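Local coordinates for protein oxaloacetate acetyl hydrolase (Cryphonectria parasitica, PDB 3LYE) that belongs to the phosphoenolpyruvate phosphomutase family of TIM-barrel enzymes and forms a four-chain assembly whose model includes bound calcium ions, at residues A120-Q125 with F163-R168; E25-P30 with G240-I245; A167-L172 with E182-A187. All coordinates share one frame; numbering follows the deposited sequence.

Contact 1 of 3, residues A120-Q125 with F163-R168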
loop_
_atom_site.group_PDB
_atom_site.type_symbol
_atom_site.label_atom_id
_atom_site.label_comp_id
_atom_site.label_asym_id
_atom_site.label_seq_id
_atom_site.Cartn_x
_atom_site.Cartn_y
_atom_site.Cartn_z
ATOM N N ALA A 120 9.644 -16.452 -11.529
ATOM C CA ALA A 120 10.524 -15.402 -11.051
ATOM C C ALA A 120 11.948 -15.858 -10.965
ATOM O O ALA A 120 12.211 -17.049 -10.839
ATOM C CB ALA A 120 10.085 -14.969 -9.630
ATOM N N HIS A 121 12.886 -14.909 -11.049
ATOM C CA HIS A 121 14.319 -15.183 -10.923
ATOM C C HIS A 121 14.810 -14.735 -9.549
ATOM O O HIS A 121 14.501 -13.640 -9.056
ATOM C CB HIS A 121 15.155 -14.687 -12.095
ATOM C CG HIS A 121 15.146 -13.213 -12.362
ATOM N ND1 HIS A 121 15.901 -12.307 -11.649
ATOM C CD2 HIS A 121 14.585 -12.517 -13.378
ATOM C CE1 HIS A 121 15.773 -11.111 -12.205
ATOM N NE2 HIS A 121 14.958 -11.203 -13.237
ATOM N N LEU A 122 15.616 -15.623 -8.964
ATOM C CA LEU A 122 16.185 -15.509 -7.609
ATOM C C LEU A 122 17.682 -15.662 -7.734
ATOM O O LEU A 122 18.148 -16.665 -8.243
ATOM C CB LEU A 122 15.542 -16.630 -6.778
ATOM C CG LEU A 122 16.032 -16.842 -5.359
ATOM C CD1 LEU A 122 15.954 -15.575 -4.547
ATOM C CD2 LEU A 122 15.177 -17.941 -4.707
ATOM N N GLU A 123 18.412 -14.671 -7.248
ATOM C CA GLU A 123 19.844 -14.598 -7.373
ATOM C C GLU A 123 20.674 -14.821 -6.154
ATOM O O GLU A 123 20.166 -14.994 -5.048
ATOM C CB GLU A 123 20.170 -13.217 -8.000
ATOM C CG GLU A 123 20.006 -12.064 -7.023
ATOM C CD GLU A 123 19.635 -10.731 -7.670
ATOM O OE1 GLU A 123 19.954 -9.686 -7.078
ATOM O OE2 GLU A 123 18.985 -10.721 -8.725
ATOM N N ASP A 124 21.982 -14.875 -6.414
ATOM C CA ASP A 124 22.994 -15.098 -5.399
ATOM C C ASP A 124 23.702 -13.849 -4.915
ATOM O O ASP A 124 24.702 -13.962 -4.229
ATOM C CB ASP A 124 23.985 -16.187 -5.849
ATOM C CG ASP A 124 24.703 -15.857 -7.143
ATOM O OD1 ASP A 124 25.604 -16.644 -7.485
ATOM O OD2 ASP A 124 24.317 -14.881 -7.829
ATOM N N GLN A 125 23.201 -12.660 -5.235
ATOM C CA GLN A 125 23.872 -11.446 -4.756
ATOM C C GLN A 125 23.656 -11.183 -3.276
ATOM O O GLN A 125 22.751 -11.733 -2.657
ATOM C CB GLN A 125 23.296 -10.218 -5.441
ATOM C CG GLN A 125 23.580 -10.134 -6.851
ATOM C CD GLN A 125 23.329 -8.726 -7.380
ATOM O OE1 GLN A 125 23.841 -7.744 -6.869
ATOM N NE2 GLN A 125 22.543 -8.644 -8.402
ATOM N N PHE A 163 4.486 -22.729 -10.673
ATOM C CA PHE A 163 5.420 -21.578 -10.684
ATOM C C PHE A 163 6.791 -21.994 -11.228
ATOM O O PHE A 163 7.370 -22.957 -10.752
ATOM C CB PHE A 163 5.555 -21.053 -9.251
ATOM C CG PHE A 163 6.223 -19.703 -9.115
ATOM C CD1 PHE A 163 7.512 -19.615 -8.605
ATOM C CD2 PHE A 163 5.550 -18.541 -9.413
ATOM C CE1 PHE A 163 8.118 -18.398 -8.414
ATOM C CE2 PHE A 163 6.158 -17.326 -9.190
ATOM C CZ PHE A 163 7.414 -17.269 -8.680
ATOM N N VAL A 164 7.334 -21.163 -12.116
ATOM C CA VAL A 164 8.631 -21.443 -12.720
ATOM C C VAL A 164 9.714 -20.649 -12.001
ATOM O O VAL A 164 9.766 -19.407 -12.102
ATOM C CB VAL A 164 8.580 -21.088 -14.206
ATOM C CG1 VAL A 164 9.951 -21.228 -14.867
ATOM C CG2 VAL A 164 7.532 -21.949 -14.896
ATOM N N LEU A 165 10.557 -21.364 -11.260
ATOM C CA LEU A 165 11.618 -20.744 -10.525
ATOM C C LEU A 165 12.883 -20.728 -11.352
ATOM O O LEU A 165 13.376 -21.782 -11.769
ATOM C CB LEU A 165 11.863 -21.475 -9.196
ATOM C CG LEU A 165 12.975 -20.791 -8.357
ATOM C CD1 LEU A 165 12.496 -19.426 -7.782
ATOM C CD2 LEU A 165 13.428 -21.719 -7.262
ATOM N N ILE A 166 13.398 -19.534 -11.600
ATOM C CA ILE A 166 14.608 -19.320 -12.354
ATOM C C ILE A 166 15.714 -18.989 -11.394
ATOM O O ILE A 166 15.635 -18.033 -10.611
ATOM C CB ILE A 166 14.436 -18.155 -13.359
ATOM C CG1 ILE A 166 13.317 -18.449 -14.356
ATOM C CG2 ILE A 166 15.777 -17.823 -14.062
ATOM C CD1 ILE A 166 12.406 -17.222 -14.621
ATOM N N ALA A 167 16.756 -19.822 -11.421
ATOM C CA ALA A 167 17.923 -19.637 -10.584
ATOM C C ALA A 167 18.911 -18.761 -11.316
ATOM O O ALA A 167 19.466 -19.171 -12.326
ATOM C CB ALA A 167 18.580 -20.979 -10.236
ATOM N N ARG A 168 19.136 -17.572 -10.789
ATOM C CA ARG A 168 20.080 -16.620 -11.371
ATOM C C ARG A 168 21.380 -16.574 -10.580
ATOM O O ARG A 168 21.355 -16.596 -9.350
ATOM C CB ARG A 168 19.471 -15.203 -11.346
ATOM C CG ARG A 168 20.476 -14.080 -11.620
ATOM C CD ARG A 168 19.774 -12.763 -11.787
ATOM N NE ARG A 168 20.705 -11.672 -11.585
ATOM C CZ ARG A 168 20.435 -10.407 -11.868
ATOM N NH1 ARG A 168 19.279 -10.081 -12.422
ATOM N NH2 ARG A 168 21.330 -9.465 -11.621
#
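Glu123 and Arg168 lie side by side where two neighbouring parallel strands of the TIM barrel, 119-122 and 164-169, reach their C-terminal ends. Arg168 holds CG anti to its backbone N (chi1 166°) and stays extended to NE, which brings the guanidinium alongside the glutamate. Glu123 OE2 rests over the centre of one guanidinium face, 3.5 Å from Arg168 NE. No N-H points at that oxygen, so this long, weak ion pair works through charge alone. Lower down the stems touch, Glu123 CB meeting Arg168 CG at 3.7 Å. His121 also runs beside the arginine and points the same way, its ring 30° from the guanidinium plane and CE1 3.7 Å from Arg168 NH1.

Second-shell groups position two of these. The stronger partner of Arg168 is the carboxylate of Asp170, which forms a salt bridge with NE and also takes NH2; His121 NE2 is bonded to Tyr50 OH. A bound calcium ion lies nearby, about 4 Å from the Glu123 side chain.

Beneath them, four backbone hydrogen bonds join the strands, among them Leu122 N to Ile166 O and Arg168 N to Leu122 O, both 2.9 Å. On one sheet face His121 CB lies 3.8 Å from Ile166 CG2. Ala120, Leu122 and Leu165 share the other, packed on helices 102-114 and 142-158. There the Phe163 ring reaches back, placing CZ 3.7 Å from Ala120 CB.

Contact 2 of 3, residues E25-P30 with G240-I245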
loop_
_atom_site.group_PDB
_atom_site.type_symbol
_atom_site.label_atom_id
_atom_site.label_comp_id
_atom_site.label_asym_id
_atom_site.label_seq_id
_atom_site.Cartn_x
_atom_site.Cartn_y
_atom_site.Cartn_z
ATOM N N GLU A 25 9.938 -23.515 -28.326
ATOM C CA GLU A 25 10.089 -22.131 -28.714
ATOM C C GLU A 25 10.854 -21.288 -27.731
ATOM O O GLU A 25 11.011 -21.638 -26.571
ATOM C CB GLU A 25 8.738 -21.450 -29.020
ATOM C CG GLU A 25 7.528 -21.793 -28.154
ATOM C CD GLU A 25 6.232 -21.241 -28.749
ATOM O OE1 GLU A 25 5.255 -22.014 -28.906
ATOM O OE2 GLU A 25 6.194 -20.033 -29.072
ATOM N N LEU A 26 11.439 -20.227 -28.264
ATOM C CA LEU A 26 12.182 -19.274 -27.433
ATOM C C LEU A 26 11.067 -18.351 -26.952
ATOM O O LEU A 26 10.419 -17.688 -27.748
ATOM C CB LEU A 26 13.222 -18.483 -28.231
ATOM C CG LEU A 26 13.883 -17.378 -27.394
ATOM C CD1 LEU A 26 14.581 -17.977 -26.192
ATOM C CD2 LEU A 26 14.827 -16.568 -28.217
ATOM N N ILE A 27 10.870 -18.282 -25.646
ATOM C CA ILE A 27 9.809 -17.449 -25.054
ATOM C C ILE A 27 10.368 -16.040 -24.879
ATOM O O ILE A 27 11.220 -15.831 -24.026
ATOM C CB ILE A 27 9.304 -18.098 -23.754
ATOM C CG1 ILE A 27 8.816 -19.538 -23.992
ATOM C CG2 ILE A 27 8.186 -17.267 -23.131
ATOM C CD1 ILE A 27 8.788 -20.370 -22.721
ATOM N N VAL A 28 9.873 -15.094 -25.684
ATOM C CA VAL A 28 10.329 -13.718 -25.702
ATOM C C VAL A 28 9.480 -12.889 -24.757
ATOM O O VAL A 28 8.280 -12.740 -24.940
ATOM C CB VAL A 28 10.273 -13.203 -27.155
ATOM C CG1 VAL A 28 10.500 -11.720 -27.241
ATOM C CG2 VAL A 28 11.256 -13.979 -28.044
ATOM N N CYS A 29 10.148 -12.285 -23.782
ATOM C CA CYS A 29 9.485 -11.494 -22.760
ATOM C C CYS A 29 10.000 -10.094 -22.644
ATOM O O CYS A 29 11.064 -9.876 -22.083
ATOM C CB CYS A 29 9.709 -12.187 -21.399
ATOM S SG CYS A 29 9.326 -13.953 -21.311
ATOM N N PRO A 30 9.229 -9.153 -23.143
ATOM C CA PRO A 30 9.701 -7.773 -23.024
ATOM C C PRO A 30 9.631 -7.297 -21.577
ATOM O O PRO A 30 8.695 -7.662 -20.844
ATOM C CB PRO A 30 8.687 -6.988 -23.857
ATOM C CG PRO A 30 7.477 -7.839 -23.854
ATOM C CD PRO A 30 7.977 -9.258 -23.889
ATOM N N GLY A 240 20.152 -22.110 -28.318
ATOM C CA GLY A 240 19.417 -23.056 -27.488
ATOM C C GLY A 240 18.704 -22.534 -26.248
ATOM O O GLY A 240 18.195 -23.324 -25.468
ATOM N N PHE A 241 18.717 -21.231 -26.036
ATOM C CA PHE A 241 18.043 -20.655 -24.882
ATOM C C PHE A 241 16.547 -20.925 -25.006
ATOM O O PHE A 241 16.028 -21.023 -26.111
ATOM C CB PHE A 241 18.307 -19.139 -24.814
ATOM C CG PHE A 241 19.675 -18.779 -24.285
ATOM C CD1 PHE A 241 19.929 -18.807 -22.928
ATOM C CD2 PHE A 241 20.694 -18.410 -25.142
ATOM C CE1 PHE A 241 21.171 -18.519 -22.436
ATOM C CE2 PHE A 241 21.943 -18.086 -24.654
ATOM C CZ PHE A 241 22.180 -18.139 -23.306
ATOM N N ARG A 242 15.842 -21.023 -23.878
ATOM C CA ARG A 242 14.395 -21.267 -23.907
ATOM C C ARG A 242 13.581 -20.027 -23.561
ATOM O O ARG A 242 12.420 -19.968 -23.900
ATOM C CB ARG A 242 13.993 -22.434 -23.011
ATOM C CG ARG A 242 14.473 -23.768 -23.568
ATOM C CD ARG A 242 13.968 -24.086 -25.005
ATOM N NE ARG A 242 12.587 -23.721 -25.184
ATOM C CZ ARG A 242 11.548 -24.267 -24.561
ATOM N NH1 ARG A 242 11.731 -25.308 -23.749
ATOM N NH2 ARG A 242 10.323 -23.751 -24.741
ATOM N N ILE A 243 14.175 -19.097 -22.826
ATOM C CA ILE A 243 13.485 -17.860 -22.482
ATOM C C ILE A 243 14.476 -16.721 -22.691
ATOM O O ILE A 243 15.663 -16.893 -22.442
ATOM C CB ILE A 243 12.986 -17.809 -21.013
ATOM C CG1 ILE A 243 12.156 -19.060 -20.693
ATOM C CG2 ILE A 243 12.220 -16.496 -20.714
ATOM C CD1 ILE A 243 11.747 -19.174 -19.210
ATOM N N MET A 244 13.992 -15.557 -23.138
ATOM C CA MET A 244 14.855 -14.398 -23.327
ATOM C C MET A 244 14.032 -13.216 -22.813
ATOM O O MET A 244 12.916 -12.976 -23.269
ATOM C CB MET A 244 15.237 -14.192 -24.781
ATOM C CG MET A 244 16.216 -13.084 -25.007
ATOM S SD MET A 244 16.785 -13.155 -26.712
ATOM C CE MET A 244 17.955 -11.801 -26.784
ATOM N N ILE A 245 14.584 -12.516 -21.838
ATOM C CA ILE A 245 13.927 -11.366 -21.229
ATOM C C ILE A 245 14.668 -10.128 -21.665
ATOM O O ILE A 245 15.876 -10.157 -21.881
ATOM C CB ILE A 245 13.783 -11.502 -19.709
ATOM C CG1 ILE A 245 15.136 -11.442 -18.999
ATOM C CG2 ILE A 245 13.031 -12.806 -19.384
ATOM C CD1 ILE A 245 15.017 -11.639 -17.515
#
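Arg242 presents the edge of its guanidinium to Glu25, and the backbone oxygen Glu25 O lies exactly in the guanidinium plane. Two N-H groups grip that one atom side-on: Arg242 NE at 3.0 Å and NH2 at 2.9 Å from Glu25 O. NH2 arrives on a lone pair in the carbonyl plane, whereas NE comes from 41° above it. The arginine can do this because its chain folds back, with bends at chi2 (-57°) and chi3 (-41°). Ile27 CD1 approaches the same group obliquely.

Next to this clamp, parallel strands 27-32 and 243-247 pair, the first and last strands of the TIM barrel in chain order. The bonds Ile27 N to Arg242 O, Met244 N to Ile27 O and Cys29 N to Met244 O are all 2.9 Å long. Ile27 and Ile243 stand side by side on one face, followed by Cys29, whose SG touches Ile243 CG2 at 3.9 Å. On the opposite face Leu26 crosses Met244 obliquely, its CD1 pressed 3.4 Å from Phe241 O and 4.1 Å from Met244 CB, near helix 233-239.

Arg242 NH1 and NH2 also bond to Leu20 O and Leu19 O, late in helix 12-22. The guanidinium thus ties three backbone carbonyls to the start of the strand pair, and its positive charge probably suits the negative end of that helix.

Contact 3 of 3, residues A167-L172 with E182-A187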
loop_
_atom_site.group_PDB
_atom_site.type_symbol
_atom_site.label_atom_id
_atom_site.label_comp_id
_atom_site.label_asym_id
_atom_site.label_seq_id
_atom_site.Cartn_x
_atom_site.Cartn_y
_atom_site.Cartn_z
ATOM N N ALA A 167 16.756 -19.822 -11.421
ATOM C CA ALA A 167 17.923 -19.637 -10.584
ATOM C C ALA A 167 18.911 -18.761 -11.316
ATOM O O ALA A 167 19.466 -19.171 -12.326
ATOM C CB ALA A 167 18.580 -20.979 -10.236
ATOM N N ARG A 168 19.136 -17.572 -10.789
ATOM C CA ARG A 168 20.080 -16.620 -11.371
ATOM C C ARG A 168 21.380 -16.574 -10.580
ATOM O O ARG A 168 21.355 -16.596 -9.350
ATOM C CB ARG A 168 19.471 -15.203 -11.346
ATOM C CG ARG A 168 20.476 -14.080 -11.620
ATOM C CD ARG A 168 19.774 -12.763 -11.787
ATOM N NE ARG A 168 20.705 -11.672 -11.585
ATOM C CZ ARG A 168 20.435 -10.407 -11.868
ATOM N NH1 ARG A 168 19.279 -10.081 -12.422
ATOM N NH2 ARG A 168 21.330 -9.465 -11.621
ATOM N N THR A 169 22.498 -16.524 -11.305
ATOM C CA THR A 169 23.793 -16.406 -10.681
ATOM C C THR A 169 24.467 -15.183 -11.292
ATOM O O THR A 169 24.534 -15.008 -12.513
ATOM C CB THR A 169 24.729 -17.638 -10.753
ATOM O OG1 THR A 169 25.968 -17.313 -10.108
ATOM C CG2 THR A 169 25.020 -18.069 -12.132
ATOM N N ASP A 170 24.978 -14.372 -10.391
ATOM C CA ASP A 170 25.696 -13.153 -10.707
ATOM C C ASP A 170 27.181 -13.364 -10.399
ATOM O O ASP A 170 27.926 -12.403 -10.291
ATOM C CB ASP A 170 25.181 -12.039 -9.812
ATOM C CG ASP A 170 23.871 -11.487 -10.289
ATOM O OD1 ASP A 170 23.894 -10.781 -11.308
ATOM O OD2 ASP A 170 22.832 -11.753 -9.662
ATOM N N ALA A 171 27.610 -14.621 -10.295
ATOM C CA ALA A 171 29.003 -14.938 -9.979
ATOM C C ALA A 171 30.055 -14.835 -11.093
ATOM O O ALA A 171 31.244 -14.946 -10.804
ATOM C CB ALA A 171 29.074 -16.361 -9.400
ATOM N N LEU A 172 29.663 -14.631 -12.343
ATOM C CA LEU A 172 30.659 -14.564 -13.416
ATOM C C LEU A 172 31.830 -13.617 -13.228
ATOM O O LEU A 172 32.977 -14.022 -13.365
ATOM C CB LEU A 172 29.994 -14.286 -14.760
ATOM C CG LEU A 172 30.900 -14.423 -15.983
ATOM C CD1 LEU A 172 31.308 -15.868 -16.234
ATOM C CD2 LEU A 172 30.190 -13.870 -17.195
ATOM N N GLU A 182 28.663 -24.524 -11.885
ATOM C CA GLU A 182 28.477 -25.396 -10.725
ATOM C C GLU A 182 27.304 -24.892 -9.868
ATOM O O GLU A 182 26.551 -25.691 -9.299
ATOM C CB GLU A 182 29.782 -25.519 -9.939
ATOM C CG GLU A 182 30.931 -26.114 -10.787
ATOM C CD GLU A 182 32.187 -26.404 -9.992
ATOM O OE1 GLU A 182 32.223 -26.045 -8.798
ATOM O OE2 GLU A 182 33.138 -26.988 -10.561
ATOM N N ARG A 183 27.138 -23.582 -9.766
ATOM C CA ARG A 183 26.029 -23.032 -8.977
ATOM C C ARG A 183 24.687 -23.345 -9.612
ATOM O O ARG A 183 23.724 -23.638 -8.926
ATOM C CB ARG A 183 26.145 -21.524 -8.834
ATOM C CG ARG A 183 27.157 -21.133 -7.836
ATOM C CD ARG A 183 27.343 -19.624 -7.679
ATOM N NE ARG A 183 28.325 -19.411 -6.637
ATOM C CZ ARG A 183 28.190 -18.637 -5.568
ATOM N NH1 ARG A 183 27.129 -17.871 -5.398
ATOM N NH2 ARG A 183 29.158 -18.599 -4.667
ATOM N N LEU A 184 24.640 -23.277 -10.928
ATOM C CA LEU A 184 23.426 -23.554 -11.665
ATOM C C LEU A 184 23.096 -25.039 -11.549
ATOM O O LEU A 184 21.945 -25.403 -11.346
ATOM C CB LEU A 184 23.544 -23.098 -13.106
ATOM C CG LEU A 184 23.542 -21.575 -13.284
ATOM C CD1 LEU A 184 23.805 -21.275 -14.775
ATOM C CD2 LEU A 184 22.263 -20.929 -12.817
ATOM N N ARG A 185 24.100 -25.899 -11.669
ATOM C CA ARG A 185 23.842 -27.328 -11.538
ATOM C C ARG A 185 23.307 -27.620 -10.133
ATOM O O ARG A 185 22.376 -28.426 -9.950
ATOM C CB ARG A 185 25.107 -28.140 -11.769
ATOM C CG ARG A 185 25.470 -28.259 -13.186
ATOM C CD ARG A 185 26.595 -29.249 -13.365
ATOM N NE ARG A 185 26.931 -29.341 -14.779
ATOM C CZ ARG A 185 28.145 -29.191 -15.291
ATOM N NH1 ARG A 185 28.302 -29.296 -16.605
ATOM N NH2 ARG A 185 29.197 -28.963 -14.499
ATOM N N ALA A 186 23.887 -26.988 -9.122
ATOM C CA ALA A 186 23.445 -27.208 -7.752
ATOM C C ALA A 186 22.004 -26.714 -7.592
ATOM O O ALA A 186 21.188 -27.363 -6.943
ATOM C CB ALA A 186 24.366 -26.545 -6.762
ATOM N N ALA A 187 21.690 -25.569 -8.176
ATOM C CA ALA A 187 20.329 -25.018 -8.095
ATOM C C ALA A 187 19.313 -25.921 -8.770
ATOM O O ALA A 187 18.211 -26.113 -8.275
ATOM C CB ALA A 187 20.271 -23.620 -8.680
#
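Ala167 and Ala187 meet tip to tip, CB to CB 3.5 Å, where strand 164-169 of the TIM barrel backs onto helix 177-189, which follows it after the short helix 172-175. Over the short segments 167-169 and 182-187 the axes approach to 8.7 Å at 163°, nearly antiparallel. One helical turn earlier Leu184 reaches across to the strand. Its CG lies anti to the carbonyl carbon (chi1 -71°), and the CD2 branch comes within 3.3 Å of Ala167 O and 4.0 Å of Thr169 CG2.

Arg183 passes Thr169 at about a right angle, laying CD 3.6 Å from Thr169 OG1. Further out, Ala171 CB sits over one face of the arginine's guanidinium, 4.2 Å from Arg183 NE.

Thr169 OG1 also accepts from Ala171 N at 3.2 Å, an ST turn that shapes the chain as it leaves the strand. Arg183 forms salt bridges with Glu179 and Asp124 and a hydrogen bond to Val140 O.

No hydrogen bond crosses directly between strand and helix. Small alanines allow the close approach, while Thr169 OG1 is held by Ala171 N and Asp124, and Arg183 by partners beyond the two segments; Asp124 serves both.

In the fold
All three contacts involve the parallel sheet of the TIM barrel: contacts 1 and 2 lie within it, and contact 3 joins one of its strands to a helix. Contact 2 pairs strands 27-32 and 243-247, and contacts 1 and 3 fall between them along the chain. Contacts 1 and 3 share Ala167 and Arg168, their centres 10 Å apart, and Asp124 of contact 1 probably bonds to Thr169 and Asp170. Contacts 1 and 2, centres 15 Å apart, meet where His121 CD2 packs 4.3 Å from Ile245 CD1. Contacts 2 and 3 do not touch (centres about 19 Å, nearest atoms about 7 Å apart). Together they join early and late strands and back the sheet with a helix.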